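Local coordinates for protein farnesyl pyrophosphate synthase (Pseudomonas aeruginosa, PDB 3ZOU) that catalyses the condensation of geranyl diphosphate with isopentenyl diphosphate to form farnesyl diphosphate, a fifteen-carbon isoprenoid precursor, at residues Q11-D15 with M41-R46; A148-M154 with H180-L185; I186-R191 with L208-E213; Q220-I225 with P248-A252; R267-L271 with R285-R289. All coordinates share one frame. Numbering follows the deposited sequence.

Overall arrangement
The five contacts join helices of a largely helical isoprenoid synthase fold, contacts 2 and 4 lying at the substrate site. Contacts 2 and 3 follow each other on helix 171-196, their centres 12 Å apart, and meet at Ala148 and Ala188. Contact 2 carries Lys181 and Thr182 of the geranyl diphosphate pocket, while contact 4, with its magnesium on Asp224, reaches the same region through Gln220, whose NE2 lies 3.6 Å from Thr182 OG1. Contacts 3 and 4 share helix 202-227. Contact 5 lies 12 Å from contact 3, centre to centre, and packs on its Tyr211. Contact 1 stands about 20 Å or more from the other centres; its Lys45 and Leu287 of contact 5 both line the 6H6 pocket.

Contact 1 of 5, residues Q11-D15 with M41-R46; sequences QARVD and MNGGKR. With 6H6 (3-(2-oxo-1,3-benzoxazol-3(2H)-yl)propanoic acid), chain G.
Residues 11-15 form regular helix within helix 3-19, and residues 41-46 are an irregular link between helices 30-40 and 47-58. Gln11 and Arg46 approach to 5.6 Å between CA atoms, Asp15 and Met41 to 7.3 Å. In the link, Asn42 OD1 accepts from Gly44 N at 3.1 Å, an Asx turn. Gly43 has positive phi (73/15), easy for a residue without CB, and a CB on Gly44 would crowd Asn42 OD1. Arg46, also at positive phi (62/38), is the N-cap of helix 47-58. One salt bridge crosses the contact: Asp15 (chi1 m) places OD1 at the guanidinium edge of Arg46 (m, m, t), 2.7 Å from NE and 2.8 Å from NH2 of that arginine. Among the other hydrogen bonds, the extended Gln11 (t, t) donates from NE2 to Gly44 O at 2.8 Å, and a water joins Asp15 OD2 (2.8 Å) to Gly44 O (2.9 Å). Apolar atoms pack alongside: Val14 CG1 lies 3.6 Å from Arg46 CG, and Met41 CE 3.9 Å from Asp15 CB. The link carries the GGK motif of prenyl synthases, whose lysine in relatives contacts the diphosphate of isopentenyl diphosphate. With its guanidinium taken up by Asp15, Glu74 and Val40 O, Arg46 is committed to protein partners, whereas Lys45 NZ lies 3.5 Å from 6H6 OXT, an approach that is charge-complementary but not a hydrogen bond.

Contact 2 of 5, residues A148-M154 with H180-L185; sequences AAGSAGM and HKTGAL. With GPP (geranyl diphosphate), chain E.
Helix 135-149 ends at Ala149, and a type I turn from Gly150 to Gly153 (Gly153 N to Gly150 O, 2.9 Å) swings the chain into the next helix of this isoprenoid synthase fold, with Met154 N bonded to Ala148 O at 2.8 Å. Residues 180-185 are helical with a wider pi-type turn at 180-183. CA atoms pair as Ala148-Ala184 (5.1 Å), Gly153-His180 (4.8 Å) and Met154-Lys181 (4.5 Å). So close an approach suits small residues: Ala148 CB and Ala184 CB are 4.2 Å apart, and a CB on Gly153, the N-cap, would clash with Ala148 O. Met154 (t, t, p) sets SD 4.1 Å from Leu185 CD2, and its CA makes a CH...O contact to His180 O at 3.3 Å. Lys181, its CA-to-CB bond pointing away, is salt-bridged to Asp161 and donates from NZ to GPP O2A at 3.0 Å. Tyr33 of the second subunit packs on Ala152. His180 ND1 bonds Val176 O, and one water bridges Ala152 O, at 3.1 Å, and His180 NE2, at 2.8 Å.

Contact 3 of 5, residues I186-R191 with L208-E213; sequences IEASVR and LERYAE
Val190, in the t rotamer, lies over the helix 208-213 surface, its CG1 3.6 Å from Leu208 CB and its CG2 4.0 Å from Ala212 CB. A beta-branched residue fills this gap compactly, while the small Ala212 lets the backbones come together: its CA stands 5.1 Å from that of Glu187, the nearest pair. Both segments are regular helix, their axes 8.7 Å apart at closest and running at 146°, thus antiparallel but clearly splayed. One turn before Val190, Ile186 (m, t) also faces the partner and brings CG2 to 4.4 Å from Ala212 CB. Along one margin the packing turns polar. The aliphatic part of Glu187 covers Ala212, with CG 3.7 Å from Ala212 CB, and its carboxylate is held by water: one molecule spans Glu187 OE2 (2.8 Å) and Ala212 O (2.7 Å), another joins Glu187 OE1 and Glu213 OE2 at 2.8 Å each. That second water donates to both carboxylates, easing a like-charge approach of 4.5 Å between Glu187 OE1 and Glu213 OE2. Arg191, folded back by chi2 and chi3 in p, makes a long salt bridge from NH2 to Glu209 OE1 at 3.7 Å. Leu51 of helix 47-58 covers Ile186 and Val190 from another side. Antiparallel packing of chain-consecutive helices, here 171-196 and 202-227, is typical of the isoprenoid synthase fold.

Contact 4 of 5, residues Q220-I225 with P248-A252; sequences QVQDDI and PTYPA. With MG (magnesium ion), chain F.
The second aspartate-rich motif of the prenyl synthases, beginning here with Asp223 and Asp224 near the end of helix 202-227, meets the start of helix 250-254. Residues 220-225 are helical; Thr249 is the N-cap of the short helix, its OG1 accepting from Ala252 N at 3.1 Å. The CA atoms of Val221 and Tyr250 are 5.9 Å apart, those of Asp224 and Thr249 6.1 Å, those of Ile225 and Pro251 6.4 Å. Asp224 (chi1 m) works with both oxygens: OD1 binds magnesium at 2.1 Å, while OD2 accepts from Tyr250 N at 2.9 Å and from a metal-bound water at 2.6 Å. Five waters complete the magnesium shell, and one of them donates to Gln220 O (2.8 Å) and Gln220 OE1 (2.6 Å). Proline suits the first turn of a helix, where no amide proton is needed; Pro251 CD rests 3.5 Å from Asp224 CB, and CG 4.2 Å from Ile225 CG1. Val221 CG2 sits over the face of the Tyr250 ring, 3.6 Å from its centroid, a CH-pi contact. A carboxylate shared between a hydrated magnesium and a backbone amide is consistent with the diphosphate-binding end of a trans-prenyltransferase active site.

Contact 5 of 5, residues R267-L271 with R285-R289; sequences RDLAL and RQLAR
Leu271 (m, t) has the largest covered area of this antiparallel pair, 78 Å², bringing CD2 to 3.7 Å from Arg285 CB and 4.3 Å from Ala288 CB. Its CD2 lies over one face of the Arg289 guanidinium, and CD1 is 3.8 Å from Arg289 NE; Arg289 (m, t, t) runs out extended from CB, and chi4 near 100° turns its guanidinium plane to the leucine. Both segments are helix, axes 9.3 Å apart at 175°; CA atoms match Arg267 with Ala288 (5.6 Å) and Leu271 with Arg285 (6.0 Å). Alanines keep the seam close, Ala270 CB to Ala288 CB being 4.0 Å. Arg267 starts t, t, then bends at chi3 (p), so that CD is 4.1 Å from Arg289 CG while NE and NH2 each bond Asp268 OD1 at 2.9 Å. Arg285 NE shares a water with Leu271 O, 2.8 Å to each; its terminal nitrogens engage Asp282 and Leu274 O. Helices 256-273 and 282-293 thus form a hairpin laid on helix 202-227, where Tyr211 meets Ala270 and Leu287.

Contact 1 of 5, residues Q11-D15 with M41-R46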
# COMPACT_ATOMS: atom_id res chain seq x y z
N GLN A 11 -1.78 -19.75 13.48
CA GLN A 11 -0.49 -19.64 12.78
C GLN A 11 -0.49 -20.60 11.58
O GLN A 11 -0.18 -20.21 10.46
CB GLN A 11 0.67 -19.96 13.75
CG GLN A 11 2.05 -19.82 13.18
CD GLN A 11 3.05 -20.23 14.25
OE1 GLN A 11 3.00 -21.36 14.71
NE2 GLN A 11 3.88 -19.33 14.70
N ALA A 12 -0.87 -21.86 11.80
CA ALA A 12 -0.83 -22.81 10.70
C ALA A 12 -1.75 -22.38 9.57
O ALA A 12 -1.41 -22.54 8.40
CB ALA A 12 -1.19 -24.20 11.20
N ARG A 13 -2.94 -21.92 9.90
CA ARG A 13 -3.95 -21.56 8.92
C ARG A 13 -3.48 -20.37 8.08
O ARG A 13 -3.50 -20.39 6.85
CB ARG A 13 -5.22 -21.23 9.63
CG ARG A 13 -6.36 -21.11 8.66
CD ARG A 13 -7.77 -20.94 9.19
NE ARG A 13 -8.57 -20.94 7.98
CZ ARG A 13 -9.13 -21.98 7.35
NH1 ARG A 13 -9.10 -23.21 7.85
NH2 ARG A 13 -9.77 -21.77 6.19
N VAL A 14 -3.06 -19.32 8.76
CA VAL A 14 -2.61 -18.14 8.02
C VAL A 14 -1.33 -18.40 7.28
O VAL A 14 -1.15 -17.87 6.15
CB VAL A 14 -2.53 -16.88 8.91
CG1 VAL A 14 -1.30 -16.85 9.76
CG2 VAL A 14 -2.64 -15.64 8.00
N ASP A 15 -0.43 -19.20 7.80
CA ASP A 15 0.78 -19.52 7.12
C ASP A 15 0.48 -20.23 5.80
O ASP A 15 1.09 -19.94 4.78
CB ASP A 15 1.76 -20.35 7.95
CG ASP A 15 2.51 -19.55 8.98
OD1 ASP A 15 2.38 -18.30 8.95
OD2 ASP A 15 3.09 -20.22 9.83
N MET A 41 7.59 -15.46 5.81
CA MET A 41 7.54 -16.87 6.29
C MET A 41 8.75 -17.07 7.17
O MET A 41 9.66 -17.82 6.85
CB MET A 41 7.53 -17.83 5.12
CG MET A 41 6.37 -17.64 4.15
SD MET A 41 4.73 -17.54 4.91
CE MET A 41 4.63 -19.25 5.47
N ASN A 42 8.76 -16.41 8.31
CA ASN A 42 9.91 -16.39 9.21
C ASN A 42 9.60 -16.92 10.58
O ASN A 42 10.33 -16.61 11.54
CB ASN A 42 10.42 -14.99 9.33
CG ASN A 42 9.36 -14.03 9.73
OD1 ASN A 42 8.31 -14.40 10.34
ND2 ASN A 42 9.60 -12.78 9.44
N GLY A 43 8.57 -17.74 10.67
CA GLY A 43 8.20 -18.36 11.94
C GLY A 43 7.56 -17.43 12.95
O GLY A 43 7.48 -17.75 14.15
N GLY A 44 7.13 -16.28 12.49
CA GLY A 44 6.36 -15.36 13.31
C GLY A 44 5.19 -15.98 13.99
O GLY A 44 4.58 -16.92 13.50
N LYS A 45 4.82 -15.36 15.11
CA LYS A 45 3.76 -15.88 15.95
C LYS A 45 2.34 -15.52 15.48
O LYS A 45 1.36 -16.14 15.91
CB LYS A 45 3.95 -15.43 17.40
CG LYS A 45 5.18 -16.15 18.00
CD LYS A 45 4.85 -17.63 18.14
CE LYS A 45 5.87 -18.56 17.53
NZ LYS A 45 6.98 -18.73 18.50
N ARG A 46 2.24 -14.61 14.53
CA ARG A 46 0.96 -14.35 13.90
C ARG A 46 -0.14 -13.86 14.87
O ARG A 46 -1.29 -14.22 14.78
CB ARG A 46 0.42 -15.55 13.07
CG ARG A 46 1.40 -16.16 12.08
CD ARG A 46 2.07 -15.12 11.18
NE ARG A 46 2.73 -15.92 10.20
CZ ARG A 46 3.79 -15.52 9.49
NH1 ARG A 46 4.31 -14.30 9.62
NH2 ARG A 46 4.36 -16.37 8.67
O 6H6 G . 5.78 -20.10 22.33
N1 6H6 G . 2.16 -18.12 22.89
O1 6H6 G . 1.12 -19.68 24.23
C2 6H6 G . 1.11 -18.66 23.51
O2 6H6 G . 0.00 -17.94 23.21
C3 6H6 G . 0.40 -16.92 22.43
C4 6H6 G . -0.35 -15.90 21.88
C5 6H6 G . 0.34 -14.99 21.09
C6 6H6 G . 1.71 -15.12 20.88
C7 6H6 G . 2.46 -16.14 21.41
C8 6H6 G . 1.78 -17.04 22.21
C9 6H6 G . 3.51 -18.67 22.93
C10 6H6 G . 3.48 -19.78 21.86
C11 6H6 G . 4.87 -20.29 21.49
OXT 6H6 G . 4.98 -20.90 20.40
O HOH W 1 4.89 -18.59 11.19

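Contact 2 of 5, residues A148-M154 with H180-L185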
# COMPACT_ATOMS: atom_id res chain seq x y z
N ALA A 148 -5.39 2.55 9.12
CA ALA A 148 -4.53 2.06 10.18
C ALA A 148 -3.10 1.89 9.79
O ALA A 148 -2.19 1.95 10.65
CB ALA A 148 -5.05 0.70 10.66
N ALA A 149 -2.85 1.52 8.52
CA ALA A 149 -1.48 1.21 8.04
C ALA A 149 -0.74 2.51 7.69
O ALA A 149 0.51 2.47 7.67
CB ALA A 149 -1.50 0.35 6.84
N GLY A 150 -1.48 3.58 7.40
CA GLY A 150 -0.91 4.76 6.78
C GLY A 150 -0.37 5.79 7.75
O GLY A 150 -0.00 5.51 8.91
N SER A 151 -0.19 7.02 7.22
CA SER A 151 0.45 8.05 7.96
C SER A 151 -0.26 8.57 9.20
O SER A 151 0.35 9.24 10.03
CB SER A 151 0.82 9.21 7.01
OG SER A 151 1.80 8.75 6.05
N ALA A 152 -1.55 8.24 9.30
CA ALA A 152 -2.34 8.55 10.48
C ALA A 152 -2.41 7.39 11.45
O ALA A 152 -3.04 7.53 12.52
CB ALA A 152 -3.74 8.99 10.09
N GLY A 153 -1.75 6.31 11.14
CA GLY A 153 -1.72 5.07 11.94
C GLY A 153 -0.26 4.60 12.11
O GLY A 153 0.62 5.35 12.60
N MET A 154 0.03 3.40 11.63
CA MET A 154 1.27 2.74 11.80
C MET A 154 2.50 3.56 11.32
O MET A 154 3.46 3.70 12.04
CB MET A 154 1.23 1.38 11.12
CG MET A 154 2.47 0.52 11.23
SD MET A 154 2.41 -0.98 10.26
CE MET A 154 2.74 -0.26 8.64
N HIS A 180 -0.21 4.64 17.93
CA HIS A 180 -0.06 4.71 16.47
C HIS A 180 0.82 3.56 15.97
O HIS A 180 0.43 2.92 15.00
CB HIS A 180 0.60 6.06 16.08
CG HIS A 180 -0.33 7.22 16.21
ND1 HIS A 180 -0.67 7.79 17.42
CD2 HIS A 180 -0.96 7.96 15.26
CE1 HIS A 180 -1.49 8.80 17.22
NE2 HIS A 180 -1.68 8.94 15.92
N LYS A 181 1.96 3.34 16.59
CA LYS A 181 2.97 2.48 15.99
C LYS A 181 2.55 1.04 15.97
O LYS A 181 2.85 0.30 15.00
CB LYS A 181 4.30 2.61 16.71
CG LYS A 181 5.44 1.91 15.97
CD LYS A 181 6.77 2.22 16.55
CE LYS A 181 6.96 1.48 17.83
NZ LYS A 181 8.42 1.39 18.16
N THR A 182 1.96 0.60 17.07
CA THR A 182 1.41 -0.77 17.12
C THR A 182 -0.10 -0.83 17.36
O THR A 182 -0.75 -1.77 16.86
CB THR A 182 2.18 -1.64 18.12
OG1 THR A 182 2.19 -0.96 19.36
CG2 THR A 182 3.58 -1.91 17.67
N GLY A 183 -0.68 0.15 18.04
CA GLY A 183 -2.10 0.09 18.38
C GLY A 183 -2.98 0.09 17.14
O GLY A 183 -3.95 -0.64 17.07
N ALA A 184 -2.67 0.92 16.14
CA ALA A 184 -3.58 1.06 15.04
C ALA A 184 -3.80 -0.29 14.33
O ALA A 184 -4.93 -0.60 13.96
CB ALA A 184 -3.06 2.10 14.04
N LEU A 185 -2.75 -1.00 14.10
CA LEU A 185 -2.82 -2.24 13.32
C LEU A 185 -3.44 -3.34 14.19
O LEU A 185 -4.13 -4.21 13.64
CB LEU A 185 -1.47 -2.57 12.73
CG LEU A 185 -1.45 -3.80 11.84
CD1 LEU A 185 -2.32 -3.67 10.63
CD2 LEU A 185 0.01 -4.07 11.38
C1 GPP E . 9.05 -2.22 15.05
O1 GPP E . 9.31 -1.42 16.23
C2 GPP E . 8.37 -1.38 14.02
C3 GPP E . 7.02 -1.26 13.95
C4 GPP E . 6.21 -2.12 14.83
C5 GPP E . 6.35 -0.46 12.92
C6 GPP E . 7.33 -0.15 11.77
C7 GPP E . 6.66 0.78 10.87
C8 GPP E . 7.07 1.19 9.68
C9 GPP E . 8.34 0.76 8.91
C10 GPP E . 6.05 2.16 9.18
PA GPP E . 10.74 -1.54 16.95
O1A GPP E . 11.85 -1.06 15.98
O2A GPP E . 10.60 -0.73 18.23
O3A GPP E . 10.71 -3.11 17.33
PB GPP E . 11.70 -4.29 16.85
O1B GPP E . 12.58 -3.67 15.78
O2B GPP E . 12.49 -4.70 18.07
O3B GPP E . 10.67 -5.30 16.36
O HOH W 2 -3.33 10.20 13.97

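Contact 3 of 5, residues I186-R191 with L208-E213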
# COMPACT_ATOMS: atom_id res chain seq x y z
N ILE A 186 -3.14 -3.33 15.50
CA ILE A 186 -3.81 -4.29 16.41
C ILE A 186 -5.31 -4.05 16.38
O ILE A 186 -6.13 -5.01 16.24
CB ILE A 186 -3.19 -4.20 17.81
CG1 ILE A 186 -1.82 -4.85 17.76
CG2 ILE A 186 -4.11 -4.82 18.86
CD1 ILE A 186 -0.96 -4.48 18.92
N GLU A 187 -5.72 -2.82 16.47
CA GLU A 187 -7.11 -2.41 16.44
C GLU A 187 -7.75 -2.83 15.11
O GLU A 187 -8.84 -3.36 15.03
CB GLU A 187 -7.35 -0.93 16.79
CG GLU A 187 -6.96 -0.63 18.22
CD GLU A 187 -6.39 0.74 18.51
OE1 GLU A 187 -6.88 1.67 17.86
OE2 GLU A 187 -5.49 0.82 19.43
N ALA A 188 -7.03 -2.63 14.02
CA ALA A 188 -7.54 -3.02 12.70
C ALA A 188 -7.69 -4.51 12.54
O ALA A 188 -8.57 -4.96 11.84
CB ALA A 188 -6.55 -2.47 11.60
N SER A 189 -6.80 -5.26 13.18
CA SER A 189 -6.87 -6.72 13.08
C SER A 189 -8.18 -7.20 13.71
O SER A 189 -8.90 -8.00 13.15
CB SER A 189 -5.69 -7.36 13.82
OG SER A 189 -4.46 -6.97 13.15
N VAL A 190 -8.45 -6.70 14.90
CA VAL A 190 -9.73 -6.98 15.57
C VAL A 190 -10.96 -6.49 14.74
O VAL A 190 -11.95 -7.20 14.55
CB VAL A 190 -9.73 -6.41 16.99
CG1 VAL A 190 -11.12 -6.38 17.60
CG2 VAL A 190 -8.72 -7.17 17.84
N ARG A 191 -10.91 -5.26 14.23
CA ARG A 191 -12.00 -4.69 13.49
C ARG A 191 -12.25 -5.51 12.22
O ARG A 191 -13.41 -5.80 11.89
CB ARG A 191 -11.69 -3.19 13.11
CG ARG A 191 -12.71 -2.55 12.18
CD ARG A 191 -14.12 -2.55 12.71
NE ARG A 191 -14.21 -1.89 13.99
CZ ARG A 191 -14.62 -0.63 14.20
NH1 ARG A 191 -15.14 0.10 13.23
NH2 ARG A 191 -14.60 -0.14 15.44
N LEU A 208 -15.06 -4.14 21.02
CA LEU A 208 -13.86 -4.80 20.50
C LEU A 208 -12.74 -3.83 20.28
O LEU A 208 -11.55 -4.15 20.50
CB LEU A 208 -14.21 -5.63 19.24
CG LEU A 208 -14.92 -6.96 19.45
CD1 LEU A 208 -15.44 -7.46 18.13
CD2 LEU A 208 -14.05 -8.03 20.11
N GLU A 209 -13.07 -2.59 19.89
CA GLU A 209 -12.04 -1.53 19.85
C GLU A 209 -11.42 -1.18 21.22
O GLU A 209 -10.20 -1.07 21.33
CB GLU A 209 -12.60 -0.29 19.14
CG GLU A 209 -11.60 0.83 19.11
CD GLU A 209 -12.18 2.06 18.42
OE1 GLU A 209 -12.24 2.06 17.16
OE2 GLU A 209 -12.63 2.97 19.13
N ARG A 210 -12.25 -1.13 22.27
CA ARG A 210 -11.75 -0.93 23.61
C ARG A 210 -10.80 -2.08 24.02
O ARG A 210 -9.76 -1.84 24.66
CB ARG A 210 -12.90 -0.77 24.60
CG ARG A 210 -13.60 0.54 24.44
CD ARG A 210 -14.45 0.80 25.71
NE ARG A 210 -15.52 -0.13 25.86
CZ ARG A 210 -16.66 -0.10 25.16
NH1 ARG A 210 -16.92 0.81 24.22
NH2 ARG A 210 -17.58 -1.02 25.38
N TYR A 211 -11.23 -3.29 23.72
CA TYR A 211 -10.40 -4.46 23.97
C TYR A 211 -9.04 -4.28 23.35
O TYR A 211 -8.01 -4.55 23.95
CB TYR A 211 -11.16 -5.74 23.50
CG TYR A 211 -10.26 -6.97 23.44
CD1 TYR A 211 -9.50 -7.25 22.34
CD2 TYR A 211 -10.12 -7.77 24.53
CE1 TYR A 211 -8.65 -8.32 22.27
CE2 TYR A 211 -9.24 -8.87 24.51
CZ TYR A 211 -8.52 -9.16 23.37
OH TYR A 211 -7.64 -10.20 23.34
N ALA A 212 -9.06 -3.97 22.05
CA ALA A 212 -7.84 -3.90 21.26
C ALA A 212 -6.89 -2.80 21.73
O ALA A 212 -5.71 -2.98 21.79
CB ALA A 212 -8.25 -3.69 19.80
N GLU A 213 -7.45 -1.66 22.10
CA GLU A 213 -6.67 -0.60 22.69
C GLU A 213 -5.93 -1.02 23.93
O GLU A 213 -4.76 -0.78 24.10
CB GLU A 213 -7.57 0.62 23.01
CG GLU A 213 -8.17 1.31 21.81
CD GLU A 213 -9.30 2.32 22.10
OE1 GLU A 213 -9.97 2.24 23.15
OE2 GLU A 213 -9.56 3.16 21.21
O HOH W 3 -4.01 -1.31 20.52
O HOH W 4 -7.42 3.84 19.59

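Contact 4 of 5, residues Q220-I225 with P248-A252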
# COMPACT_ATOMS: atom_id res chain seq x y z
N GLN A 220 2.91 -3.68 25.37
CA GLN A 220 4.07 -2.81 25.45
C GLN A 220 4.56 -2.63 26.90
O GLN A 220 5.77 -2.61 27.15
CB GLN A 220 3.76 -1.45 24.82
CG GLN A 220 3.50 -1.57 23.33
CD GLN A 220 4.69 -2.10 22.55
OE1 GLN A 220 5.86 -1.92 22.91
NE2 GLN A 220 4.39 -2.88 21.51
N VAL A 221 3.60 -2.51 27.80
CA VAL A 221 3.93 -2.40 29.25
C VAL A 221 4.65 -3.65 29.70
O VAL A 221 5.75 -3.61 30.35
CB VAL A 221 2.69 -2.11 30.09
CG1 VAL A 221 3.08 -2.07 31.59
CG2 VAL A 221 1.98 -0.83 29.67
N GLN A 222 4.05 -4.82 29.42
CA GLN A 222 4.69 -6.09 29.86
C GLN A 222 6.05 -6.29 29.18
O GLN A 222 7.00 -6.83 29.79
CB GLN A 222 3.75 -7.29 29.66
CG GLN A 222 4.26 -8.62 30.14
CD GLN A 222 4.37 -8.66 31.67
OE1 GLN A 222 3.91 -7.74 32.36
NE2 GLN A 222 5.02 -9.67 32.17
N ASP A 223 6.21 -5.92 27.92
CA ASP A 223 7.52 -6.07 27.27
C ASP A 223 8.62 -5.27 27.99
O ASP A 223 9.74 -5.80 28.17
CB ASP A 223 7.50 -5.56 25.83
CG ASP A 223 7.02 -6.58 24.85
OD1 ASP A 223 6.60 -7.70 25.25
OD2 ASP A 223 6.98 -6.26 23.61
N ASP A 224 8.28 -4.06 28.39
CA ASP A 224 9.18 -3.17 29.11
C ASP A 224 9.52 -3.82 30.45
O ASP A 224 10.69 -3.79 30.89
CB ASP A 224 8.61 -1.77 29.37
CG ASP A 224 8.61 -0.87 28.12
OD1 ASP A 224 9.07 -1.34 27.08
OD2 ASP A 224 8.16 0.28 28.28
N ILE A 225 8.52 -4.40 31.12
CA ILE A 225 8.76 -5.00 32.41
C ILE A 225 9.71 -6.15 32.26
O ILE A 225 10.67 -6.27 33.03
CB ILE A 225 7.45 -5.45 33.06
CG1 ILE A 225 6.64 -4.26 33.51
CG2 ILE A 225 7.74 -6.45 34.22
CD1 ILE A 225 5.19 -4.54 33.75
N PRO A 248 13.27 5.48 27.83
CA PRO A 248 12.10 5.98 28.54
C PRO A 248 10.95 4.94 28.49
O PRO A 248 10.17 4.89 27.53
CB PRO A 248 11.76 7.26 27.79
CG PRO A 248 12.25 7.00 26.38
CD PRO A 248 13.19 5.81 26.40
N THR A 249 10.86 4.12 29.53
CA THR A 249 10.06 2.88 29.52
C THR A 249 8.99 2.97 30.55
O THR A 249 8.99 3.86 31.40
CB THR A 249 10.94 1.70 29.86
OG1 THR A 249 11.44 1.87 31.20
CG2 THR A 249 12.13 1.59 28.88
N TYR A 250 8.02 2.06 30.53
CA TYR A 250 7.01 2.11 31.55
C TYR A 250 7.58 1.96 33.00
O TYR A 250 7.13 2.71 33.85
CB TYR A 250 5.85 1.12 31.26
CG TYR A 250 4.94 1.61 30.18
CD1 TYR A 250 3.99 2.58 30.42
CD2 TYR A 250 5.03 1.10 28.89
CE1 TYR A 250 3.18 3.06 29.43
CE2 TYR A 250 4.21 1.57 27.90
CZ TYR A 250 3.28 2.55 28.20
OH TYR A 250 2.42 3.01 27.24
N PRO A 251 8.49 1.02 33.23
CA PRO A 251 9.14 0.98 34.58
C PRO A 251 9.83 2.28 34.97
O PRO A 251 9.71 2.73 36.14
CB PRO A 251 10.13 -0.17 34.45
CG PRO A 251 9.46 -1.09 33.48
CD PRO A 251 8.88 -0.14 32.44
N ALA A 252 10.51 2.92 34.02
CA ALA A 252 11.20 4.21 34.35
C ALA A 252 10.20 5.27 34.69
O ALA A 252 10.42 6.11 35.59
CB ALA A 252 12.10 4.65 33.21
MG MG F . 9.03 -0.51 25.11
O HOH W 5 7.18 -1.25 25.10
O HOH W 6 7.82 1.43 25.98
O HOH W 7 9.70 -2.50 24.33
O HOH W 8 11.07 0.03 25.53
O HOH W 9 9.04 -0.01 23.26

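Contact 5 of 5, residues R267-L271 with R285-R289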
# COMPACT_ATOMS: atom_id res chain seq x y z
N ARG A 267 -5.09 -5.35 31.27
CA ARG A 267 -5.77 -6.64 31.08
C ARG A 267 -7.24 -6.53 31.54
O ARG A 267 -8.19 -6.98 30.90
CB ARG A 267 -5.13 -7.70 31.93
CG ARG A 267 -5.89 -9.03 31.93
CD ARG A 267 -5.50 -9.87 33.13
NE ARG A 267 -5.88 -9.20 34.36
CZ ARG A 267 -5.46 -9.58 35.57
NH1 ARG A 267 -4.56 -10.55 35.64
NH2 ARG A 267 -5.85 -8.88 36.65
N ASP A 268 -7.45 -5.95 32.71
CA ASP A 268 -8.81 -5.82 33.19
C ASP A 268 -9.72 -4.99 32.33
O ASP A 268 -10.85 -5.29 32.17
CB ASP A 268 -8.82 -5.28 34.63
CG ASP A 268 -8.19 -6.18 35.61
OD1 ASP A 268 -8.00 -7.40 35.32
OD2 ASP A 268 -7.91 -5.66 36.74
N LEU A 269 -9.20 -3.91 31.75
CA LEU A 269 -9.98 -3.13 30.83
C LEU A 269 -10.34 -3.92 29.60
O LEU A 269 -11.44 -3.82 29.14
CB LEU A 269 -9.20 -1.85 30.44
CG LEU A 269 -9.03 -0.80 31.50
CD1 LEU A 269 -8.04 0.29 31.07
CD2 LEU A 269 -10.37 -0.22 31.88
N ALA A 270 -9.40 -4.75 29.12
CA ALA A 270 -9.66 -5.60 27.95
C ALA A 270 -10.79 -6.59 28.26
O ALA A 270 -11.69 -6.80 27.48
CB ALA A 270 -8.42 -6.32 27.52
N LEU A 271 -10.70 -7.21 29.44
CA LEU A 271 -11.72 -8.24 29.83
C LEU A 271 -13.08 -7.57 30.02
O LEU A 271 -14.08 -8.09 29.58
CB LEU A 271 -11.29 -8.94 31.10
CG LEU A 271 -10.05 -9.84 30.92
CD1 LEU A 271 -9.57 -10.35 32.28
CD2 LEU A 271 -10.20 -10.95 29.92
N ARG A 285 -10.30 -13.33 25.51
CA ARG A 285 -10.04 -13.18 26.94
C ARG A 285 -8.73 -13.82 27.37
O ARG A 285 -7.93 -13.29 28.18
CB ARG A 285 -11.21 -13.78 27.75
CG ARG A 285 -12.53 -13.08 27.53
CD ARG A 285 -13.68 -13.81 28.24
NE ARG A 285 -14.92 -13.07 28.11
CZ ARG A 285 -16.01 -13.43 27.46
NH1 ARG A 285 -16.12 -14.62 26.91
NH2 ARG A 285 -17.00 -12.59 27.38
N GLN A 286 -8.51 -15.05 26.89
CA GLN A 286 -7.30 -15.79 27.19
C GLN A 286 -6.02 -15.09 26.71
O GLN A 286 -4.98 -15.13 27.35
CB GLN A 286 -7.39 -17.22 26.64
CG GLN A 286 -8.40 -18.06 27.37
CD GLN A 286 -8.41 -19.51 26.85
OE1 GLN A 286 -7.36 -20.05 26.45
NE2 GLN A 286 -9.55 -20.16 26.93
N LEU A 287 -6.11 -14.49 25.54
CA LEU A 287 -5.00 -13.70 25.03
C LEU A 287 -4.69 -12.52 25.94
O LEU A 287 -3.54 -12.31 26.22
CB LEU A 287 -5.31 -13.20 23.59
CG LEU A 287 -4.18 -12.34 23.03
CD1 LEU A 287 -2.96 -13.17 22.72
CD2 LEU A 287 -4.73 -11.72 21.75
N ALA A 288 -5.68 -11.82 26.38
CA ALA A 288 -5.47 -10.72 27.32
C ALA A 288 -4.72 -11.13 28.57
O ALA A 288 -3.80 -10.43 29.02
CB ALA A 288 -6.74 -10.00 27.64
N ARG A 289 -5.13 -12.29 29.12
CA ARG A 289 -4.38 -12.80 30.27
C ARG A 289 -3.00 -13.23 29.93
O ARG A 289 -2.02 -12.96 30.68
CB ARG A 289 -5.21 -13.93 30.90
CG ARG A 289 -6.56 -13.45 31.38
CD ARG A 289 -7.24 -14.45 32.31
NE ARG A 289 -8.60 -14.04 32.58
CZ ARG A 289 -9.66 -14.56 31.98
NH1 ARG A 289 -9.53 -15.49 31.05
NH2 ARG A 289 -10.86 -14.13 32.31
O HOH W 10 -15.02 -10.71 29.55